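Local coordinates for protein endo-beta-N-acetylglucosaminidase F1 (Bacteroides thetaiotaomicron VPI-5482, PDB 6TCV) that probably cleaves high-mannose N-glycans between the two N-acetylglucosamines of their core, and binds Man9GlcNAc2Asn as substrate, at residues 217-221 / 222-226; 266-269 / 270-274; 318-321 / 322-325. The protein carries 2 engineered substitutions. All coordinates share one frame; numbering follows the deposited sequence.

Contact 1. Residues 217-221 / 222-226; sequences VQCNP and NVQYL. With MAN (alpha-D-mannopyranose), chain B; MAN (alpha-D-mannopyranose), chain C.
The flat amide of N220 is sandwiched: one face carries C2 and O2 of the chain B mannose, with C2 3.7 Å from N220 CG, and the other is covered by V223 CG2, 3.8 Å from N220 OD1. Its two ends do different work. N220 OD1 accepts from V223 N at 3.0 Å, a straight bond (167°) whose donor lies above the carbonyl plane, and more weakly from N222 N. N220 ND2 donates to O3 of the chain C mannose at 3.0 Å and 172°. With CG between the backbone N and the carbonyl carbon (chi1 73°), the amide swings back over the first turn of the helix. The N222 amide brings ND2 to 3.3 Å from O3 of the chain B mannose, while K439 and N177 bind its polar ends. Toward the strand, C219 SG packs on V223 CG1 at 3.8 Å, an apolar pairing beside Y275. P221 suits the first helical turn, where no backbone N-H is required, and Q224 N closes the turn on N220 O at 2.9 Å. Asparagine suits the place because its short amide can accept from the helix and still donate to sugar: an N-cap that also forms part of a glycan-binding surface.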
ATOM      1  N   VAL A 217       6.606  -9.000 -15.239  1.00 13.78           N
ATOM      2  CA  VAL A 217       5.988  -9.653 -14.091  1.00 13.43           C
ATOM      3  C   VAL A 217       5.742 -11.092 -14.509  1.00 14.96           C
ATOM      4  O   VAL A 217       5.086 -11.371 -15.531  1.00 15.95           O
ATOM      5  CB  VAL A 217       4.672  -8.956 -13.745  1.00 14.49           C
ATOM      6  CG1 VAL A 217       3.930  -9.673 -12.624  1.00 15.86           C
ATOM      7  CG2 VAL A 217       4.916  -7.521 -13.377  1.00 14.29           C
ATOM      8  N   GLN A 218       6.250 -12.022 -13.714  1.00 14.53           N
ATOM      9  CA  GLN A 218       6.089 -13.438 -13.953  1.00 13.39           C
ATOM     10  C   GLN A 218       5.393 -14.019 -12.739  1.00 15.53           C
ATOM     11  O   GLN A 218       5.925 -13.960 -11.619  1.00 15.60           O
ATOM     12  CB  GLN A 218       7.469 -14.081 -14.176  1.00 16.90           C
ATOM     13  CG  GLN A 218       7.385 -15.601 -14.419  1.00 18.72           C
ATOM     14  CD  GLN A 218       8.741 -16.266 -14.642  1.00 23.38           C
ATOM     15  OE1 GLN A 218       9.406 -15.980 -15.635  1.00 27.71           O
ATOM     16  NE2 GLN A 218       9.118 -17.175 -13.767  1.00 25.06           N
ATOM     17  N   CYS A 219       4.261 -14.665 -12.966  1.00 14.81           N
ATOM     18  CA  CYS A 219       3.424 -15.181 -11.886  1.00 14.02           C
ATOM     19  C   CYS A 219       3.518 -16.691 -11.917  1.00 15.95           C
ATOM     20  O   CYS A 219       3.228 -17.339 -12.933  1.00 16.86           O
ATOM     21  CB  CYS A 219       1.967 -14.759 -12.118  1.00 15.01           C
ATOM     22  SG  CYS A 219       1.729 -12.974 -11.892  1.00 16.09           S
ATOM     23  N   ASN A 220       3.914 -17.273 -10.797  1.00 14.35           N
ATOM     24  CA  ASN A 220       3.924 -18.718 -10.645  1.00 15.49           C
ATOM     25  C   ASN A 220       2.495 -19.235 -10.636  1.00 14.86           C
ATOM     26  O   ASN A 220       1.528 -18.460 -10.578  1.00 15.03           O
ATOM     27  CB  ASN A 220       4.767 -19.158  -9.443  1.00 15.06           C
ATOM     28  CG  ASN A 220       4.112 -18.861  -8.128  1.00 15.80           C
ATOM     29  OD1 ASN A 220       2.922 -19.144  -7.921  1.00 15.13           O
ATOM     30  ND2 ASN A 220       4.915 -18.436  -7.154  1.00 15.70           N
ATOM     31  N   PRO A 221       2.306 -20.541 -10.728  1.00 15.97           N
ATOM     32  CA  PRO A 221       0.918 -21.025 -10.867  1.00 15.86           C
ATOM     33  C   PRO A 221       0.012 -20.700  -9.703  1.00 16.82           C
ATOM     34  O   PRO A 221      -1.205 -20.527  -9.886  1.00 17.16           O
ATOM     35  CB  PRO A 221       1.069 -22.540 -11.052  1.00 17.49           C
ATOM     36  CG  PRO A 221       2.450 -22.708 -11.629  1.00 18.60           C
ATOM     37  CD  PRO A 221       3.279 -21.632 -10.939  1.00 16.48           C
ATOM     38  N   ASN A 222       0.536 -20.552  -8.491  1.00 15.85           N
ATOM     39  CA  ASN A 222      -0.288 -20.196  -7.357  1.00 16.04           C
ATOM     40  C   ASN A 222      -0.717 -18.742  -7.404  1.00 15.61           C
ATOM     41  O   ASN A 222      -1.891 -18.408  -7.125  1.00 15.91           O
ATOM     42  CB  ASN A 222       0.494 -20.496  -6.100  1.00 15.57           C
ATOM     43  CG  ASN A 222       0.870 -21.945  -5.985  1.00 16.30           C
ATOM     44  OD1 ASN A 222       0.043 -22.851  -6.142  1.00 17.08           O
ATOM     45  ND2 ASN A 222       2.163 -22.191  -5.841  1.00 16.48           N
ATOM     46  N   VAL A 223       0.216 -17.837  -7.714  1.00 14.56           N
ATOM     47  CA  VAL A 223      -0.127 -16.438  -7.894  1.00 14.29           C
ATOM     48  C   VAL A 223      -1.133 -16.283  -9.034  1.00 14.39           C
ATOM     49  O   VAL A 223      -2.145 -15.573  -8.907  1.00 15.23           O
ATOM     50  CB  VAL A 223       1.151 -15.598  -8.110  1.00 14.66           C
ATOM     51  CG1 VAL A 223       0.824 -14.175  -8.433  1.00 15.61           C
ATOM     52  CG2 VAL A 223       2.030 -15.643  -6.894  1.00 15.62           C
ATOM     53  N   GLN A 224      -0.861 -16.929 -10.150  1.00 15.32           N
ATOM     54  CA  GLN A 224      -1.734 -16.798 -11.308  1.00 16.64           C
ATOM     55  C   GLN A 224      -3.130 -17.299 -10.987  1.00 16.23           C
ATOM     56  O   GLN A 224      -4.122 -16.703 -11.421  1.00 16.24           O
ATOM     57  CB  GLN A 224      -1.129 -17.515 -12.500  1.00 18.10           C
ATOM     58  CG  GLN A 224      -1.877 -17.195 -13.833  1.00 20.89           C
ATOM     59  CD  GLN A 224      -1.690 -15.726 -14.186  1.00 23.77           C
ATOM     60  OE1 GLN A 224      -0.568 -15.249 -14.288  1.00 27.78           O
ATOM     61  NE2 GLN A 224      -2.786 -15.009 -14.436  1.00 25.61           N
ATOM     62  N   TYR A 225      -3.242 -18.391 -10.213  1.00 16.53           N
ATOM     63  CA  TYR A 225      -4.554 -18.919  -9.859  1.00 16.40           C
ATOM     64  C   TYR A 225      -5.337 -17.884  -9.046  1.00 16.51           C
ATOM     65  O   TYR A 225      -6.535 -17.688  -9.264  1.00 16.37           O
ATOM     66  CB  TYR A 225      -4.397 -20.192  -9.021  1.00 18.87           C
ATOM     67  CG  TYR A 225      -5.722 -20.871  -8.802  1.00 18.67           C
ATOM     68  CD1 TYR A 225      -6.513 -20.544  -7.722  1.00 17.98           C
ATOM     69  CD2 TYR A 225      -6.152 -21.878  -9.662  1.00 20.22           C
ATOM     70  CE1 TYR A 225      -7.700 -21.156  -7.527  1.00 18.98           C
ATOM     71  CE2 TYR A 225      -7.345 -22.519  -9.432  1.00 20.51           C
ATOM     72  CZ  TYR A 225      -8.105 -22.142  -8.382  1.00 20.05           C
ATOM     73  OH  TYR A 225      -9.326 -22.786  -8.190  1.00 24.23           O
ATOM     74  N   LEU A 226      -4.693 -17.193  -8.084  1.00 15.37           N
ATOM     75  CA  LEU A 226      -5.402 -16.178  -7.323  1.00 14.57           C
ATOM     76  C   LEU A 226      -5.881 -15.049  -8.210  1.00 16.16           C
ATOM     77  O   LEU A 226      -7.011 -14.587  -8.073  1.00 17.43           O
ATOM     78  CB  LEU A 226      -4.515 -15.578  -6.231  1.00 17.12           C
ATOM     79  CG  LEU A 226      -4.194 -16.414  -5.009  1.00 17.44           C
ATOM     80  CD1 LEU A 226      -3.226 -15.685  -4.113  1.00 16.84           C
ATOM     81  CD2 LEU A 226      -5.469 -16.755  -4.296  1.00 19.85           C
TER
HETATM   82  C1  MAN B   9       7.424 -20.883  -7.000  1.00 16.80           C
HETATM   83  C2  MAN B   9       6.142 -21.686  -6.819  1.00 16.76           C
HETATM   84  C3  MAN B   9       6.330 -22.762  -5.754  1.00 18.31           C
HETATM   85  C4  MAN B   9       7.542 -23.618  -6.083  1.00 18.51           C
HETATM   86  C5  MAN B   9       8.751 -22.696  -6.195  1.00 18.51           C
HETATM   87  C6  MAN B   9      10.007 -23.425  -6.591  1.00 20.96           C
HETATM   88  O2  MAN B   9       5.779 -22.254  -8.087  1.00 18.66           O
HETATM   89  O3  MAN B   9       5.138 -23.524  -5.671  1.00 19.61           O
HETATM   90  O4  MAN B   9       7.790 -24.562  -5.044  1.00 20.10           O
HETATM   91  O5  MAN B   9       8.512 -21.745  -7.238  1.00 17.87           O
HETATM   92  O6  MAN B   9      11.137 -22.528  -6.520  1.00 23.11           O
HETATM   93  C1  MAN C   8       9.501 -19.311  -4.556  1.00 13.80           C
HETATM   94  C2  MAN C   8       8.823 -19.265  -5.919  1.00 13.25           C
HETATM   95  C3  MAN C   8       8.545 -17.815  -6.274  1.00 13.34           C
HETATM   96  C4  MAN C   8       7.756 -17.107  -5.180  1.00 12.42           C
HETATM   97  C5  MAN C   8       8.426 -17.277  -3.820  1.00 12.74           C
HETATM   98  C6  MAN C   8       7.553 -16.818  -2.669  1.00 12.87           C
HETATM   99  O2  MAN C   8       7.627 -20.072  -5.846  1.00 14.08           O
HETATM  100  O3  MAN C   8       7.779 -17.766  -7.478  1.00 14.03           O
HETATM  101  O4  MAN C   8       7.729 -15.705  -5.436  1.00 13.16           O
HETATM  102  O5  MAN C   8       8.688 -18.682  -3.584  1.00 13.73           O
HETATM  103  O6  MAN C   8       8.218 -17.069  -1.416  1.00 13.41           O

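Contact 2. Residues 266-269 / 270-274; sequences KDFA and REVAQ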
ATOM      1  N   LYS A 266      10.712   2.550 -15.843  1.00 14.83           N
ATOM      2  CA  LYS A 266       9.460   3.119 -16.286  1.00 14.73           C
ATOM      3  C   LYS A 266       8.534   2.040 -16.838  1.00 14.48           C
ATOM      4  O   LYS A 266       7.333   2.000 -16.520  1.00 15.05           O
ATOM      5  CB  LYS A 266       9.720   4.164 -17.373  1.00 16.93           C
ATOM      6  CG  LYS A 266      10.312   5.476 -16.850  1.00 17.31           C
ATOM      7  CD  LYS A 266      10.581   6.469 -17.949  1.00 19.65           C
ATOM      8  CE  LYS A 266      11.147   7.765 -17.398  1.00 22.13           C
ATOM      9  NZ  LYS A 266      11.687   8.638 -18.459  1.00 30.58           N
ATOM     10  N   ASP A 267       9.063   1.172 -17.709  1.00 14.49           N
ATOM     11  CA  ASP A 267       8.195   0.166 -18.322  1.00 14.67           C
ATOM     12  C   ASP A 267       7.713  -0.839 -17.291  1.00 13.46           C
ATOM     13  O   ASP A 267       6.546  -1.222 -17.300  1.00 13.54           O
ATOM     14  CB  ASP A 267       8.898  -0.541 -19.480  1.00 15.06           C
ATOM     15  CG  ASP A 267       9.242   0.383 -20.602  1.00 17.76           C
ATOM     16  OD1 ASP A 267       8.749   1.495 -20.725  1.00 17.40           O
ATOM     17  OD2 ASP A 267       9.790  -0.195 -21.639  1.00 22.77           O
ATOM     18  N   PHE A 268       8.599  -1.287 -16.394  1.00 13.73           N
ATOM     19  CA  PHE A 268       8.174  -2.286 -15.425  1.00 13.17           C
ATOM     20  C   PHE A 268       7.157  -1.685 -14.470  1.00 13.27           C
ATOM     21  O   PHE A 268       6.149  -2.348 -14.141  1.00 13.00           O
ATOM     22  CB  PHE A 268       9.400  -2.834 -14.683  1.00 13.67           C
ATOM     23  CG  PHE A 268       9.074  -3.986 -13.787  1.00 13.50           C
ATOM     24  CD1 PHE A 268       8.752  -5.234 -14.313  1.00 13.93           C
ATOM     25  CD2 PHE A 268       9.000  -3.803 -12.420  1.00 13.84           C
ATOM     26  CE1 PHE A 268       8.424  -6.265 -13.455  1.00 14.87           C
ATOM     27  CE2 PHE A 268       8.661  -4.819 -11.597  1.00 14.21           C
ATOM     28  CZ  PHE A 268       8.369  -6.047 -12.130  1.00 14.82           C
ATOM     29  N   ALA A 269       7.359  -0.420 -14.070  1.00 13.90           N
ATOM     30  CA  ALA A 269       6.383   0.265 -13.226  1.00 12.95           C
ATOM     31  C   ALA A 269       5.020   0.310 -13.891  1.00 13.57           C
ATOM     32  O   ALA A 269       3.988   0.074 -13.238  1.00 13.43           O
ATOM     33  CB  ALA A 269       6.859   1.689 -12.996  1.00 13.70           C
ATOM     34  N   ARG A 270       4.992   0.585 -15.191  1.00 12.94           N
ATOM     35  CA  ARG A 270       3.742   0.671 -15.934  1.00 12.83           C
ATOM     36  C   ARG A 270       3.083  -0.699 -16.065  1.00 13.39           C
ATOM     37  O   ARG A 270       1.859  -0.799 -16.012  1.00 14.10           O
ATOM     38  CB  ARG A 270       3.987   1.383 -17.275  1.00 14.16           C
ATOM     39  CG  ARG A 270       4.365   2.839 -16.993  1.00 16.71           C
ATOM     40  CD  ARG A 270       5.068   3.551 -18.116  1.00 19.58           C
ATOM     41  NE  ARG A 270       5.669   4.769 -17.517  1.00 22.27           N
ATOM     42  CZ  ARG A 270       6.356   5.678 -18.175  1.00 24.36           C
ATOM     43  NH1 ARG A 270       6.532   5.537 -19.467  1.00 24.22           N
ATOM     44  NH2 ARG A 270       6.860   6.738 -17.548  1.00 26.16           N
ATOM     45  N   GLU A 271       3.890  -1.769 -16.156  1.00 12.15           N
ATOM     46  CA  GLU A 271       3.334  -3.128 -16.154  1.00 12.94           C
ATOM     47  C   GLU A 271       2.730  -3.487 -14.801  1.00 12.39           C
ATOM     48  O   GLU A 271       1.633  -4.068 -14.740  1.00 13.15           O
ATOM     49  CB  GLU A 271       4.430  -4.111 -16.567  1.00 12.79           C
ATOM     50  CG  GLU A 271       3.906  -5.505 -16.770  1.00 13.12           C
ATOM     51  CD  GLU A 271       4.862  -6.387 -17.496  1.00 16.40           C
ATOM     52  OE1 GLU A 271       5.363  -5.946 -18.583  1.00 16.31           O
ATOM     53  OE2 GLU A 271       4.975  -7.583 -17.164  1.00 17.67           O
ATOM     54  N   VAL A 272       3.427  -3.133 -13.717  1.00 12.42           N
ATOM     55  CA  VAL A 272       2.877  -3.374 -12.394  1.00 11.79           C
ATOM     56  C   VAL A 272       1.556  -2.627 -12.221  1.00 12.43           C
ATOM     57  O   VAL A 272       0.582  -3.189 -11.700  1.00 12.84           O
ATOM     58  CB  VAL A 272       3.905  -2.982 -11.331  1.00 13.16           C
ATOM     59  CG1 VAL A 272       3.285  -2.918  -9.924  1.00 14.34           C
ATOM     60  CG2 VAL A 272       5.081  -3.938 -11.336  1.00 14.55           C
ATOM     61  N   ALA A 273       1.488  -1.356 -12.627  1.00 12.60           N
ATOM     62  CA  ALA A 273       0.252  -0.615 -12.516  1.00 13.13           C
ATOM     63  C   ALA A 273      -0.834  -1.281 -13.325  1.00 13.24           C
ATOM     64  O   ALA A 273      -2.007  -1.271 -12.932  1.00 13.89           O
ATOM     65  CB  ALA A 273       0.476   0.839 -12.942  1.00 14.45           C
ATOM     66  N   GLN A 274      -0.498  -1.807 -14.521  1.00 13.18           N
ATOM     67  CA  GLN A 274      -1.503  -2.469 -15.348  1.00 13.07           C
ATOM     68  C   GLN A 274      -2.047  -3.693 -14.637  1.00 12.46           C
ATOM     69  O   GLN A 274      -3.258  -3.941 -14.688  1.00 12.77           O
ATOM     70  CB  GLN A 274      -0.851  -2.847 -16.686  1.00 14.90           C
ATOM     71  CG  GLN A 274      -1.860  -3.354 -17.698  1.00 16.73           C
ATOM     72  CD  GLN A 274      -2.220  -4.789 -17.557  1.00 14.77           C
ATOM     73  OE1 GLN A 274      -1.385  -5.604 -17.213  1.00 17.35           O
ATOM     74  NE2 GLN A 274      -3.485  -5.117 -17.859  1.00 16.99           N
TER
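F268 and V272, one helical turn apart, form the tightly packed side of this contact. V272 CG2 sits over the face of the phenyl ring as a CH-pi contact, 4.1 Å from the F268 centroid and 27° off the ring normal, the nearest ring atom being F268 CE2, 3.7 Å from V272 CG2. With CG anti to the backbone N, chi1 -173° carries the ring out from the helix axis and leans it slightly toward the C-terminal end, where V272 CG2 meets its face. V217, L257 and L260 also pack on this ring, and V284 and Y286 of strand 283-287 meet V272, so an aromatic plate and a branched valine suit the buried face. A269 and A273 are small for a different reason: they lie where helix 306-319 comes close, touching E315, T316 and A319. D267 and E271 lie along strand 214-218, where E271 OE2 is hydrogen-bonded to V217 N and D267 OD1 to Q263.

The other side is looser and lies nearer the solvent. There K266 and R270 run side by side in the same direction, and K266 CB lies 3.7 Å above the guanidinium plane of R270, over its centre. The aliphatic part of the lysine thus carries the flat group, while the like charges stay apart, K266 NZ being 5.3 Å from R270 NH2. E262 and E315 form long, weak ion pairs with the lysine and the arginine respectively.

Regular main-chain bonds join one turn to the next, V272 N meeting F268 O at 2.9 Å and A273 N meeting A269 O at the same length. Apolar where F268 and V272 face the barrel and charged where K266 and R270 reach outward, this amphipathic helix is the crossover of the beta-alpha-beta unit 243-249, 262-278, 283-287, as in the (beta/alpha)8 barrels of glycoside hydrolase family 18.

Contact 3. Residues 318-321 / 322-325; sequences QAMP and DKLV
M320 turns CG into the gap between its backbone N and carbonyl carbon (chi1 56°) and then runs straight on to CE, which lays the thioether across the side chain of K323 at about a right angle. K323 meets it with CG anti to the carbonyl carbon (chi1 -63°), so that its methylenes, rather than its ammonium group, do the touching: M320 SD is 3.9 Å from K323 CD and 4.0 Å from K323 CB. The setting is a type I beta turn, M320 to K323, which closes the beta-alpha-beta unit of strand 283-287, helix 306-319 and strand 324-329.

M320 is the first residue to leave helical geometry after the helix, and the chain reverses at once. K323 N donates to M320 O at 3.0 Å with an N-H...O angle of 161°. P321 fits the second position of the turn, because its ring fixes phi near the value needed there and because no N-H is called for; D322 follows in the third position, where aspartate is well tolerated. Outside the turn, T80 and F82 touch the proline, and Q318 O accepts from H78, so residues from early in the chain lie against this corner of the barrel. The carbonyl of K323 is bound by K317 from the preceding helix, which further ties the turn to the helix it leaves.

M320 is apt here because it is long, flexible and unbranched, and must reach from the helix end to the start of the strand while packing against A273 and C276 of helix 262-278. Its terminal methyl, M320 CE, finishes 4.0 Å from L324 O and 4.4 Å from V325 CG2.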
ATOM      1  N   GLN A 318       3.833   7.236 -10.022  1.00 13.98           N
ATOM      2  CA  GLN A 318       3.331   8.071 -11.101  1.00 15.41           C
ATOM      3  C   GLN A 318       2.278   7.353 -11.926  1.00 15.93           C
ATOM      4  O   GLN A 318       1.358   8.001 -12.427  1.00 17.07           O
ATOM      5  CB  GLN A 318       4.472   8.542 -11.994  1.00 16.00           C
ATOM      6  CG  GLN A 318       5.521   9.413 -11.336  1.00 19.34           C
ATOM      7  CD  GLN A 318       4.993  10.274 -10.204  1.00 27.65           C
ATOM      8  OE1 GLN A 318       4.212  11.184 -10.434  1.00 26.18           O
ATOM      9  NE2 GLN A 318       5.423   9.991  -8.980  1.00 27.43           N
ATOM     10  N   ALA A 319       2.410   6.044 -12.096  1.00 15.38           N
ATOM     11  CA  ALA A 319       1.512   5.253 -12.934  1.00 15.48           C
ATOM     12  C   ALA A 319       0.264   4.821 -12.179  1.00 15.94           C
ATOM     13  O   ALA A 319      -0.745   4.513 -12.810  1.00 17.11           O
ATOM     14  CB  ALA A 319       2.254   4.027 -13.483  1.00 15.66           C
ATOM     15  N   MET A 320       0.293   4.795 -10.848  1.00 14.47           N
ATOM     16  CA  MET A 320      -0.880   4.459 -10.021  1.00 14.60           C
ATOM     17  C   MET A 320      -0.877   5.350  -8.780  1.00 14.04           C
ATOM     18  O   MET A 320      -0.737   4.882  -7.637  1.00 13.57           O
ATOM     19  CB  MET A 320      -0.982   2.965  -9.679  1.00 15.16           C
ATOM     20  CG  MET A 320       0.187   2.313  -8.988  1.00 13.75           C
ATOM     21  SD  MET A 320      -0.146   0.523  -8.855  1.00 14.12           S
ATOM     22  CE  MET A 320       1.149  -0.012  -7.722  1.00 15.78           C
ATOM     23  N   PRO A 321      -1.153   6.657  -8.977  1.00 14.29           N
ATOM     24  CA  PRO A 321      -0.985   7.594  -7.868  1.00 14.85           C
ATOM     25  C   PRO A 321      -1.993   7.407  -6.765  1.00 16.06           C
ATOM     26  O   PRO A 321      -1.752   7.862  -5.634  1.00 16.41           O
ATOM     27  CB  PRO A 321      -1.114   8.964  -8.517  1.00 17.83           C
ATOM     28  CG  PRO A 321      -1.837   8.692  -9.795  1.00 17.84           C
ATOM     29  CD  PRO A 321      -1.425   7.329 -10.242  1.00 15.48           C
ATOM     30  N   ASP A 322      -3.141   6.795  -7.014  0.60 13.35           N
ATOM     31  CA  ASP A 322      -4.083   6.558  -5.919  0.60 14.76           C
ATOM     32  C   ASP A 322      -3.838   5.242  -5.181  0.60 14.25           C
ATOM     33  O   ASP A 322      -4.551   4.979  -4.211  0.60 16.15           O
ATOM     34  CB  ASP A 322      -5.532   6.637  -6.430  0.60 15.82           C
ATOM     35  CG  ASP A 322      -5.820   5.611  -7.491  0.60 14.89           C
ATOM     36  OD1 ASP A 322      -4.926   5.281  -8.278  0.60 15.17           O
ATOM     37  OD2 ASP A 322      -6.995   5.186  -7.579  0.60 19.76           O
ATOM     38  N   LYS A 323      -2.860   4.436  -5.601  1.00 13.45           N
ATOM     39  CA  LYS A 323      -2.601   3.128  -5.003  1.00 13.50           C
ATOM     40  C   LYS A 323      -1.318   3.146  -4.187  1.00 13.07           C
ATOM     41  O   LYS A 323      -0.509   4.077  -4.288  1.00 14.54           O
ATOM     42  CB  LYS A 323      -2.531   2.061  -6.104  1.00 15.39           C
ATOM     43  CG  LYS A 323      -3.855   1.916  -6.847  1.00 15.36           C
ATOM     44  CD  LYS A 323      -3.907   0.712  -7.768  1.00 15.80           C
ATOM     45  CE  LYS A 323      -5.244   0.531  -8.449  1.00 20.28           C
ATOM     46  NZ  LYS A 323      -5.332   1.441  -9.589  1.00 23.16           N
ATOM     47  N   LEU A 324      -1.147   2.133  -3.345  1.00 12.85           N
ATOM     48  CA  LEU A 324      -0.020   2.079  -2.435  1.00 12.42           C
ATOM     49  C   LEU A 324       1.243   1.578  -3.120  1.00 12.73           C
ATOM     50  O   LEU A 324       1.225   0.548  -3.802  1.00 12.88           O
ATOM     51  CB  LEU A 324      -0.339   1.176  -1.248  1.00 14.26           C
ATOM     52  CG  LEU A 324      -1.465   1.692  -0.358  1.00 13.87           C
ATOM     53  CD1 LEU A 324      -1.824   0.613   0.656  1.00 17.86           C
ATOM     54  CD2 LEU A 324      -1.055   2.950   0.396  1.00 16.53           C
ATOM     55  N   VAL A 325       2.356   2.287  -2.917  1.00 12.07           N
ATOM     56  CA  VAL A 325       3.690   1.831  -3.297  1.00 12.25           C
ATOM     57  C   VAL A 325       4.454   1.600  -2.014  1.00 12.57           C
ATOM     58  O   VAL A 325       4.653   2.535  -1.218  1.00 12.77           O
ATOM     59  CB  VAL A 325       4.378   2.819  -4.234  1.00 13.14           C
ATOM     60  CG1 VAL A 325       5.809   2.387  -4.572  1.00 13.97           C
ATOM     61  CG2 VAL A 325       3.550   2.986  -5.498  1.00 14.03           C
TER

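In the fold
Contact 2 stands between the other two. On one side it meets contact 1: V217 N lies 2.9 Å from E271 OE2, a probable hydrogen bond, and V217 CG2 packs 3.7 Å from F268 CE1. On the other it meets contact 3, with A273 CB 3.7 Å from A319 CB and V272 CG1 4.2 Å from M320 CE. Contacts 1 and 3 do not touch, their nearest atoms being about 10 Å apart, although both reach the same barrel sheet. Contact 1 alone binds the glycan directly; the side chain of F268 in contact 2 is about 12 Å from a bound mannose. The series therefore runs from the sugar-binding end into the helical layer around the barrel.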